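Local structure of serine-pyruvate aminotransferase (AgxT) (Sulfolobus solfataricus, 3ZRP) at residues 63-71 / 91-99; 159-170 / 180-191. The protein probably transfers amino groups between serine or alanine and a 2-oxoacid such as pyruvate or glyoxylate, using pyridoxal 5'-phosphate as cofactor. All blocks are in the same frame, centred on the assembly; numbering follows the deposited sequence. Where two conformers were deposited one is given.

Contact 1: 63-71 / 91-99; sequences GTSAMESVT and RWEQIFKRY. With PLP (pyridoxal-5'-phosphate), chain C.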
loop_
_atom_site.group_PDB
_atom_site.type_symbol
_atom_site.label_atom_id
_atom_site.label_comp_id
_atom_site.label_asym_id
_atom_site.label_seq_id
_atom_site.Cartn_x
_atom_site.Cartn_y
_atom_site.Cartn_z
ATOM N N GLY A 63 -5.462 6.146 4.274
ATOM C CA GLY A 63 -6.829 6.585 4.539
ATOM C C GLY A 63 -7.737 6.446 3.322
ATOM O O GLY A 63 -8.878 6.055 3.448
ATOM N N THR A 64 -7.240 6.785 2.115
ATOM C CA THR A 64 -8.107 6.664 0.913
ATOM C C THR A 64 -8.528 5.200 0.553
ATOM O O THR A 64 -9.673 4.959 0.135
ATOM C CB THR A 64 -7.417 7.355 -0.342
ATOM O OG1 THR A 64 -7.009 8.667 0.053
ATOM C CG2 THR A 64 -8.371 7.415 -1.496
ATOM N N SER A 65 -7.621 4.233 0.729
ATOM C CA SER A 65 -7.934 2.860 0.392
ATOM C C SER A 65 -8.890 2.345 1.482
ATOM O O SER A 65 -9.855 1.682 1.129
ATOM C CB SER A 65 -6.723 1.947 0.288
ATOM O OG SER A 65 -5.953 1.867 1.467
ATOM N N ALA A 66 -8.682 2.798 2.707
ATOM C CA ALA A 66 -9.624 2.420 3.794
ATOM C C ALA A 66 -11.019 2.962 3.464
ATOM O O ALA A 66 -12.007 2.234 3.520
ATOM C CB ALA A 66 -9.153 2.914 5.146
ATOM N N MET A 67 -11.107 4.229 3.100
ATOM C CA MET A 67 -12.414 4.814 2.734
ATOM C C MET A 67 -13.090 4.020 1.609
ATOM O O MET A 67 -14.258 3.638 1.727
ATOM C CB MET A 67 -12.260 6.290 2.324
ATOM C CG MET A 67 -11.866 7.260 3.461
ATOM S SD MET A 67 -11.264 8.844 2.796
ATOM C CE MET A 67 -12.819 9.697 2.390
ATOM N N GLU A 68 -12.363 3.756 0.518
ATOM C CA GLU A 68 -12.935 3.029 -0.610
ATOM C C GLU A 68 -13.362 1.589 -0.253
ATOM O O GLU A 68 -14.380 1.081 -0.768
ATOM C CB GLU A 68 -11.962 3.058 -1.805
ATOM C CG GLU A 68 -12.508 2.367 -3.064
ATOM C CD GLU A 68 -11.738 2.783 -4.352
ATOM O OE1 GLU A 68 -10.704 3.494 -4.269
ATOM O OE2 GLU A 68 -12.176 2.356 -5.423
ATOM N N SER A 69 -12.607 0.950 0.641
ATOM C CA SER A 69 -12.942 -0.390 1.121
ATOM C C SER A 69 -14.350 -0.482 1.770
ATOM O O SER A 69 -14.889 -1.570 1.908
ATOM C CB SER A 69 -11.856 -0.947 2.037
ATOM O OG SER A 69 -11.996 -0.505 3.393
ATOM N N VAL A 70 -14.924 0.657 2.166
ATOM C CA VAL A 70 -16.309 0.711 2.696
ATOM C C VAL A 70 -17.333 0.260 1.638
ATOM O O VAL A 70 -18.407 -0.239 1.968
ATOM C CB VAL A 70 -16.630 2.103 3.305
ATOM C CG1 VAL A 70 -18.115 2.229 3.655
ATOM C CG2 VAL A 70 -15.727 2.387 4.536
ATOM N N THR A 71 -16.971 0.340 0.354
ATOM C CA THR A 71 -17.807 -0.266 -0.719
ATOM C C THR A 71 -18.092 -1.777 -0.513
ATOM O O THR A 71 -19.036 -2.322 -1.129
ATOM C CB THR A 71 -17.223 -0.007 -2.123
ATOM O OG1 THR A 71 -15.898 -0.561 -2.206
ATOM C CG2 THR A 71 -17.214 1.498 -2.390
ATOM N N ARG A 91 -13.992 13.795 -0.712
ATOM C CA ARG A 91 -13.378 12.565 -1.223
ATOM C C ARG A 91 -14.329 11.358 -1.151
ATOM O O ARG A 91 -14.287 10.491 -2.022
ATOM C CB ARG A 91 -12.009 12.290 -0.563
ATOM C CG ARG A 91 -11.341 10.967 -0.940
ATOM C CD ARG A 91 -9.839 10.999 -0.627
ATOM N NE ARG A 91 -9.227 11.979 -1.537
ATOM C CZ ARG A 91 -7.935 12.076 -1.821
ATOM N NH1 ARG A 91 -7.050 11.239 -1.293
ATOM N NH2 ARG A 91 -7.532 13.003 -2.680
ATOM N N TRP A 92 -15.170 11.274 -0.121
ATOM C CA TRP A 92 -16.178 10.233 -0.101
ATOM C C TRP A 92 -17.017 10.258 -1.405
ATOM O O TRP A 92 -17.238 9.215 -2.029
ATOM C CB TRP A 92 -17.140 10.411 1.082
ATOM C CG TRP A 92 -16.668 10.027 2.452
ATOM C CD1 TRP A 92 -16.560 10.862 3.523
ATOM C CD2 TRP A 92 -16.311 8.717 2.923
ATOM N NE1 TRP A 92 -16.140 10.162 4.627
ATOM C CE2 TRP A 92 -15.968 8.844 4.279
ATOM C CE3 TRP A 92 -16.218 7.454 2.312
ATOM C CZ2 TRP A 92 -15.582 7.748 5.065
ATOM C CZ3 TRP A 92 -15.816 6.357 3.081
ATOM C CH2 TRP A 92 -15.492 6.514 4.447
ATOM N N GLU A 93 -17.476 11.443 -1.800
ATOM C CA GLU A 93 -18.238 11.621 -3.047
ATOM C C GLU A 93 -17.425 11.222 -4.301
ATOM O O GLU A 93 -17.955 10.539 -5.194
ATOM C CB GLU A 93 -18.756 13.073 -3.189
ATOM C CG GLU A 93 -19.665 13.270 -4.384
ATOM C CD GLU A 93 -20.138 14.685 -4.597
ATOM O OE1 GLU A 93 -19.380 15.648 -4.333
ATOM O OE2 GLU A 93 -21.293 14.826 -5.055
ATOM N N GLN A 94 -16.159 11.634 -4.352
ATOM C CA GLN A 94 -15.270 11.273 -5.487
ATOM C C GLN A 94 -15.098 9.750 -5.618
ATOM O O GLN A 94 -15.175 9.208 -6.742
ATOM C CB GLN A 94 -13.922 12.003 -5.413
ATOM C CG GLN A 94 -14.074 13.530 -5.562
ATOM C CD GLN A 94 -14.746 13.898 -6.866
ATOM O OE1 GLN A 94 -15.881 14.410 -6.890
ATOM N NE2 GLN A 94 -14.070 13.591 -7.976
ATOM N N ILE A 95 -14.904 9.075 -4.481
ATOM C CA ILE A 95 -14.839 7.607 -4.431
ATOM C C ILE A 95 -16.163 6.980 -4.908
ATOM O O ILE A 95 -16.165 6.151 -5.842
ATOM C CB ILE A 95 -14.493 7.090 -3.008
ATOM C CG1 ILE A 95 -13.074 7.509 -2.588
ATOM C CG2 ILE A 95 -14.675 5.559 -2.900
ATOM C CD1 ILE A 95 -12.786 7.298 -1.070
ATOM N N PHE A 96 -17.276 7.406 -4.308
ATOM C CA PHE A 96 -18.562 6.776 -4.594
ATOM C C PHE A 96 -19.088 7.042 -6.006
ATOM O O PHE A 96 -19.923 6.283 -6.467
ATOM C CB PHE A 96 -19.645 7.114 -3.545
ATOM C CG PHE A 96 -19.369 6.570 -2.156
ATOM C CD1 PHE A 96 -18.948 5.252 -1.959
ATOM C CD2 PHE A 96 -19.545 7.392 -1.037
ATOM C CE1 PHE A 96 -18.717 4.746 -0.674
ATOM C CE2 PHE A 96 -19.308 6.897 0.273
ATOM C CZ PHE A 96 -18.887 5.586 0.443
ATOM N N LYS A 97 -18.579 8.085 -6.687
ATOM C CA LYS A 97 -18.884 8.346 -8.094
ATOM C C LYS A 97 -18.436 7.198 -8.992
ATOM O O LYS A 97 -18.967 7.017 -10.083
ATOM C CB LYS A 97 -18.186 9.618 -8.575
ATOM C CG LYS A 97 -18.994 10.920 -8.472
ATOM C CD LYS A 97 -18.199 12.061 -9.164
ATOM C CE LYS A 97 -18.591 13.461 -8.690
ATOM N NZ LYS A 97 -20.005 13.802 -9.021
ATOM N N ARG A 98 -17.468 6.412 -8.522
ATOM C CA ARG A 98 -16.952 5.278 -9.288
ATOM C C ARG A 98 -17.809 4.023 -9.140
ATOM O O ARG A 98 -17.545 3.025 -9.797
ATOM C CB ARG A 98 -15.508 4.971 -8.874
ATOM C CG ARG A 98 -14.504 6.125 -9.039
ATOM C CD ARG A 98 -14.565 6.766 -10.428
ATOM N NE ARG A 98 -14.204 5.785 -11.452
ATOM C CZ ARG A 98 -14.121 6.027 -12.758
ATOM N NH1 ARG A 98 -14.378 7.244 -13.218
ATOM N NH2 ARG A 98 -13.796 5.042 -13.603
ATOM N N TYR A 99 -18.814 4.065 -8.256
ATOM C CA TYR A 99 -19.613 2.900 -7.909
ATOM C C TYR A 99 -21.085 3.147 -8.227
ATOM O O TYR A 99 -21.535 4.284 -8.179
ATOM C CB TYR A 99 -19.428 2.535 -6.422
ATOM C CG TYR A 99 -18.005 2.039 -6.157
ATOM C CD1 TYR A 99 -16.949 2.961 -5.953
ATOM C CD2 TYR A 99 -17.694 0.668 -6.230
ATOM C CE1 TYR A 99 -15.606 2.514 -5.759
ATOM C CE2 TYR A 99 -16.393 0.214 -6.020
ATOM C CZ TYR A 99 -15.351 1.130 -5.809
ATOM O OH TYR A 99 -14.070 0.652 -5.649
HETATM N N1 PLP C . -9.112 11.802 5.216
HETATM C C2 PLP C . -8.487 12.811 5.915
HETATM C C2A PLP C . -9.277 13.574 6.947
HETATM C C3 PLP C . -7.126 13.111 5.684
HETATM O O3 PLP C . -6.573 13.986 6.345
HETATM C C4 PLP C . -6.393 12.384 4.740
HETATM C C4A PLP C . -4.908 12.710 4.541
HETATM C C5 PLP C . -7.076 11.375 4.026
HETATM C C6 PLP C . -8.428 11.069 4.286
HETATM C C5A PLP C . -6.412 10.534 2.976
HETATM O O4P PLP C . -5.417 9.644 3.488
HETATM P P PLP C . -4.265 9.026 2.592
HETATM O O1P PLP C . -3.519 8.196 3.590
HETATM O O2P PLP C . -3.523 10.235 2.128
HETATM O O3P PLP C . -5.000 8.281 1.535
HETATM O O HOH W 1 -13.697 -1.489 -4.086
#
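M67 and W92 both set CG anti to the carbonyl carbon (chi1 -68° and -76°), and a bend at chi3 of M67 then lays its methyl CE over the indole. CE sits 3.7 Å from the centroid of the W92 five-membered ring, a CH-pi contact close to the ring normal. SD stands above the six-membered ring at a longer distance, which makes the pair a Met-aromatic contact; the same sulfur is 3.9 Å from C6 of the PLP ring. Next to it, M67 CB meets I95 CD1 at 3.6 Å, while I95 CG2 rests on CA and CB of E68.

Polar pairs close the interface at both ends. At the cofactor end, R91 reaches across T64 at about a right angle, and NH1 donates to T64 OG1 (2.9 Å) in the guanidinium plane. That hydroxyl in turn donates to PLP O3P, and the backbone N of T64 bonds the same oxygen, so R91 is a second-shell group behind a phosphate ligand. G63 N holds O1P at the helix N terminus, whose dipole probably favours the phosphate's charge. At the far end, Y99 OH donates to the anti lone pair of E68 OE2 (2.6 Å), with carboxylate and ring nearly perpendicular. T71 CG2 stands over the centre of the Y99 ring, 3.6 Å from its centroid, and a water bridges T71 OG1 and Y99 OH.

Helix 63-69 and the 91-96 part of helix 87-96 cross at -59°, their axes 10.0 Å apart at closest approach. Y219 and Y220 of the second subunit give backbone N-H groups to the E68 carboxylate, and F241 O of that subunit takes a bond from R91 NH1. Beneath, M67, V70 and W92 pack on strands 157-163 and 182-186 of the central sheet.

Contact 2: 159-170 / 180-191; sequences LIVVDGVSSVGA and VDVYLTASQKAL. With PLP (pyridoxal-5'-phosphate), chain C.
Strands 159-163 and 182-186 run parallel, their axes 4.7 Å apart at closest approach, and trade regular bonds such as V162 N to V182 O (2.8 Å) and L184 N to V162 O. At the start of the pairing, D181 turns its carboxylate back so that OD2 accepts from I160 N through its anti lone pair (2.9 Å); R154 and S203 also hold this carboxylate. V162 and Y183 run alongside each other on the same face of the sheet, with V162 CB over the centre of the ring, 3.8 Å from its centroid, and CG1 reaching CZ. With a leucine in place of Y183, V162 would probably lose the flat face it rests on and a gap would open beside G164 CA, which meets the ring edge.

At the C-terminal end of the strands and in the loops that follow, the chain carries the cofactor. D163 OD2 lies 2.8 Å from PLP N1, while OD1 accepts from V165 N in an Asx turn that holds the carboxylate in place. V165 packs its CB against the pyridine ring and its CG1 against K189 CD. With K189 extended beyond CG (chi2 -164°), NZ reaches PLP C4A and is covalently bound to it, the internal aldimine of this family. Q188 NE2 donates to O1P at 3.0 Å. A water donates to V165 O and V168 O and accepts from A190 N, tying the two loops together.

On the Y183 face, I160 and V180 pack on helix 146-153, and Y183 and V168 on helix 31-48; along the other edge of strand 159-163 runs strand 128-134.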
loop_
_atom_site.group_PDB
_atom_site.type_symbol
_atom_site.label_atom_id
_atom_site.label_comp_id
_atom_site.label_asym_id
_atom_site.label_seq_id
_atom_site.Cartn_x
_atom_site.Cartn_y
_atom_site.Cartn_z
ATOM N N LEU A 159 -26.164 2.141 8.449
ATOM C CA LEU A 159 -24.707 2.115 8.662
ATOM C C LEU A 159 -24.130 3.514 8.835
ATOM O O LEU A 159 -24.513 4.432 8.125
ATOM C CB LEU A 159 -24.001 1.417 7.482
ATOM C CG LEU A 159 -24.253 -0.070 7.244
ATOM C CD1 LEU A 159 -23.609 -0.536 5.902
ATOM C CD2 LEU A 159 -23.721 -0.905 8.414
ATOM N N ILE A 160 -23.197 3.665 9.778
ATOM C CA ILE A 160 -22.481 4.943 9.947
ATOM C C ILE A 160 -20.967 4.699 9.893
ATOM O O ILE A 160 -20.447 3.837 10.602
ATOM C CB ILE A 160 -22.887 5.638 11.282
ATOM C CG1 ILE A 160 -24.407 5.927 11.297
ATOM C CG2 ILE A 160 -22.178 6.986 11.466
ATOM C CD1 ILE A 160 -24.899 6.314 12.691
ATOM N N VAL A 161 -20.303 5.442 9.010
ATOM C CA VAL A 161 -18.861 5.364 8.850
ATOM C C VAL A 161 -18.240 6.718 9.184
ATOM O O VAL A 161 -18.801 7.784 8.850
ATOM C CB VAL A 161 -18.435 4.843 7.430
ATOM C CG1 VAL A 161 -19.204 3.561 7.067
ATOM C CG2 VAL A 161 -18.613 5.907 6.343
ATOM N N VAL A 162 -17.093 6.682 9.856
ATOM C CA VAL A 162 -16.399 7.926 10.233
ATOM C C VAL A 162 -14.968 7.863 9.748
ATOM O O VAL A 162 -14.250 6.920 10.059
ATOM C CB VAL A 162 -16.377 8.149 11.763
ATOM C CG1 VAL A 162 -15.684 9.469 12.117
ATOM C CG2 VAL A 162 -17.828 8.090 12.368
ATOM N N ASP A 163 -14.580 8.849 8.937
ATOM C CA ASP A 163 -13.198 9.032 8.556
ATOM C C ASP A 163 -12.475 9.739 9.709
ATOM O O ASP A 163 -12.652 10.951 9.907
ATOM C CB ASP A 163 -13.159 9.862 7.265
ATOM C CG ASP A 163 -11.767 10.435 6.937
ATOM O OD1 ASP A 163 -10.741 10.117 7.563
ATOM O OD2 ASP A 163 -11.717 11.267 6.021
ATOM N N GLY A 164 -11.710 8.957 10.486
ATOM C CA GLY A 164 -10.834 9.464 11.544
ATOM C C GLY A 164 -9.352 9.482 11.202
ATOM O O GLY A 164 -8.508 9.369 12.083
ATOM N N VAL A 165 -9.028 9.679 9.920
ATOM C CA VAL A 165 -7.638 9.745 9.501
ATOM C C VAL A 165 -6.829 10.813 10.293
ATOM O O VAL A 165 -5.693 10.538 10.706
ATOM C CB VAL A 165 -7.519 9.972 7.973
ATOM C CG1 VAL A 165 -6.061 10.173 7.545
ATOM C CG2 VAL A 165 -8.081 8.762 7.201
ATOM N N SER A 166 -7.416 12.001 10.518
ATOM C CA SER A 166 -6.767 13.050 11.311
ATOM C C SER A 166 -7.341 13.216 12.730
ATOM O O SER A 166 -7.181 14.272 13.371
ATOM C CB SER A 166 -6.828 14.378 10.573
ATOM O OG SER A 166 -5.991 14.319 9.448
ATOM N N SER A 167 -7.993 12.182 13.236
ATOM C CA SER A 167 -8.484 12.252 14.618
ATOM C C SER A 167 -8.037 11.106 15.563
ATOM O O SER A 167 -7.747 11.346 16.761
ATOM C CB SER A 167 -10.016 12.374 14.636
ATOM O OG SER A 167 -10.577 11.118 14.299
ATOM N N VAL A 168 -7.995 9.872 15.053
ATOM C CA VAL A 168 -7.664 8.711 15.866
ATOM C C VAL A 168 -6.226 8.839 16.399
ATOM O O VAL A 168 -5.295 9.126 15.641
ATOM C CB VAL A 168 -7.870 7.351 15.111
ATOM C CG1 VAL A 168 -7.482 6.142 15.986
ATOM C CG2 VAL A 168 -9.301 7.242 14.601
ATOM N N GLY A 169 -6.080 8.647 17.703
ATOM C CA GLY A 169 -4.806 8.783 18.391
ATOM C C GLY A 169 -4.602 10.176 18.950
ATOM O O GLY A 169 -3.573 10.439 19.573
ATOM N N ALA A 170 -5.567 11.073 18.744
ATOM C CA ALA A 170 -5.418 12.460 19.218
ATOM C C ALA A 170 -6.696 13.059 19.816
ATOM O O ALA A 170 -6.621 13.822 20.787
ATOM C CB ALA A 170 -4.905 13.348 18.077
ATOM N N VAL A 180 -20.605 3.196 16.108
ATOM C CA VAL A 180 -20.122 3.449 14.732
ATOM C C VAL A 180 -19.938 2.092 14.081
ATOM O O VAL A 180 -19.520 1.126 14.738
ATOM C CB VAL A 180 -18.788 4.239 14.727
ATOM C CG1 VAL A 180 -18.225 4.437 13.255
ATOM C CG2 VAL A 180 -18.976 5.581 15.404
ATOM N N ASP A 181 -20.254 2.000 12.792
ATOM C CA ASP A 181 -20.103 0.732 12.080
ATOM C C ASP A 181 -18.754 0.523 11.422
ATOM O O ASP A 181 -18.273 -0.619 11.352
ATOM C CB ASP A 181 -21.251 0.551 11.103
ATOM C CG ASP A 181 -22.574 0.485 11.827
ATOM O OD1 ASP A 181 -22.751 -0.484 12.603
ATOM O OD2 ASP A 181 -23.375 1.429 11.670
ATOM N N VAL A 182 -18.174 1.618 10.913
ATOM C CA VAL A 182 -16.780 1.647 10.438
ATOM C C VAL A 182 -16.116 2.918 10.935
ATOM O O VAL A 182 -16.555 4.015 10.634
ATOM C CB VAL A 182 -16.655 1.663 8.877
ATOM C CG1 VAL A 182 -15.161 1.637 8.473
ATOM C CG2 VAL A 182 -17.410 0.477 8.219
ATOM N N TYR A 183 -15.041 2.775 11.695
ATOM C CA TYR A 183 -14.236 3.922 12.101
ATOM C C TYR A 183 -12.890 3.649 11.440
ATOM O O TYR A 183 -12.370 2.542 11.563
ATOM C CB TYR A 183 -14.119 4.004 13.650
ATOM C CG TYR A 183 -14.244 5.416 14.166
ATOM C CD1 TYR A 183 -13.305 6.391 13.807
ATOM C CD2 TYR A 183 -15.324 5.797 14.985
ATOM C CE1 TYR A 183 -13.417 7.708 14.249
ATOM C CE2 TYR A 183 -15.444 7.113 15.457
ATOM C CZ TYR A 183 -14.489 8.071 15.065
ATOM O OH TYR A 183 -14.577 9.381 15.476
ATOM N N LEU A 184 -12.355 4.594 10.678
ATOM C CA LEU A 184 -11.150 4.281 9.937
ATOM C C LEU A 184 -10.094 5.373 10.136
ATOM O O LEU A 184 -10.416 6.523 10.509
ATOM C CB LEU A 184 -11.460 4.037 8.442
ATOM C CG LEU A 184 -12.027 5.229 7.662
ATOM C CD1 LEU A 184 -10.900 6.153 7.157
ATOM C CD2 LEU A 184 -12.919 4.780 6.487
ATOM N N THR A 185 -8.838 4.986 9.936
ATOM C CA THR A 185 -7.730 5.915 10.027
ATOM C C THR A 185 -6.576 5.459 9.098
ATOM O O THR A 185 -6.758 4.556 8.248
ATOM C CB THR A 185 -7.307 6.170 11.521
ATOM O OG1 THR A 185 -6.401 7.265 11.572
ATOM C CG2 THR A 185 -6.645 4.950 12.172
ATOM N N ALA A 186 -5.427 6.109 9.221
ATOM C CA ALA A 186 -4.229 5.742 8.450
ATOM C C ALA A 186 -3.057 5.603 9.404
ATOM O O ALA A 186 -3.141 6.053 10.544
ATOM C CB ALA A 186 -3.925 6.824 7.386
ATOM N N SER A 187 -1.954 5.007 8.944
ATOM C CA SER A 187 -0.812 4.807 9.824
ATOM C C SER A 187 0.005 6.073 10.138
ATOM O O SER A 187 0.631 6.180 11.195
ATOM C CB SER A 187 0.072 3.661 9.320
ATOM O OG SER A 187 0.458 3.824 7.968
ATOM N N GLN A 188 -0.013 7.032 9.222
ATOM C CA GLN A 188 0.977 8.112 9.233
ATOM C C GLN A 188 0.535 9.428 9.850
ATOM O O GLN A 188 1.295 10.414 9.787
ATOM C CB GLN A 188 1.506 8.381 7.797
ATOM C CG GLN A 188 0.574 9.199 6.840
ATOM C CD GLN A 188 -0.652 8.415 6.293
ATOM O OE1 GLN A 188 -0.828 7.214 6.557
ATOM N NE2 GLN A 188 -1.529 9.122 5.584
ATOM N N LYS A 189 -0.662 9.486 10.429
ATOM C CA LYS A 189 -1.107 10.789 10.962
ATOM C C LYS A 189 -0.957 10.842 12.504
ATOM O O LYS A 189 0.195 10.812 13.008
ATOM C CB LYS A 189 -2.450 11.269 10.339
ATOM C CG LYS A 189 -2.298 11.640 8.798
ATOM C CD LYS A 189 -3.413 12.491 8.106
ATOM C CE LYS A 189 -3.326 12.450 6.510
ATOM N NZ LYS A 189 -4.402 13.214 5.709
ATOM N N ALA A 190 -2.054 10.877 13.266
ATOM C CA ALA A 190 -1.920 11.024 14.725
ATOM C C ALA A 190 -1.343 9.787 15.426
ATOM O O ALA A 190 -0.859 9.876 16.566
ATOM C CB ALA A 190 -3.225 11.493 15.366
ATOM N N LEU A 191 -1.359 8.643 14.733
ATOM C CA LEU A 191 -0.693 7.438 15.230
ATOM C C LEU A 191 0.820 7.583 15.113
ATOM O O LEU A 191 1.565 6.920 15.832
ATOM C CB LEU A 191 -1.174 6.181 14.490
ATOM C CG LEU A 191 -2.671 5.888 14.631
ATOM C CD1 LEU A 191 -3.086 4.692 13.792
ATOM C CD2 LEU A 191 -3.078 5.675 16.131
HETATM N N1 PLP C . -9.112 11.802 5.216
HETATM C C2 PLP C . -8.487 12.811 5.915
HETATM C C2A PLP C . -9.277 13.574 6.947
HETATM C C3 PLP C . -7.126 13.111 5.684
HETATM O O3 PLP C . -6.573 13.986 6.345
HETATM C C4 PLP C . -6.393 12.384 4.740
HETATM C C4A PLP C . -4.908 12.710 4.541
HETATM C C5 PLP C . -7.076 11.375 4.026
HETATM C C6 PLP C . -8.428 11.069 4.286
HETATM C C5A PLP C . -6.412 10.534 2.976
HETATM O O4P PLP C . -5.417 9.644 3.488
HETATM P P PLP C . -4.265 9.026 2.592
HETATM O O1P PLP C . -3.519 8.196 3.590
HETATM O O2P PLP C . -3.523 10.235 2.128
HETATM O O3P PLP C . -5.000 8.281 1.535
HETATM O O HOH W 2 -4.834 9.667 13.154
#

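How the contacts relate
Following the chain, helix 63-69 comes first, then strand 79-83 and helix 87-96; contact 1 closes that loop, with 19 residues between its segments. Contact 2 opens later and closes a shorter excursion, nine residues between 159-170 and 180-191, so the two stand in series, neither nested nor crossed. In space they meet nonetheless, their centres 14 Å apart: W92 of contact 1 lies on V161 and L184, and G63 packs on V165 and A186. Contact 1 thus joins two helices on one face of the large-domain sheet, contact 2 its neighbouring central strands. Both reach the same PLP, contact 1 at its phosphate and, through M67, its ring, contact 2 at phosphate, ring and C4A.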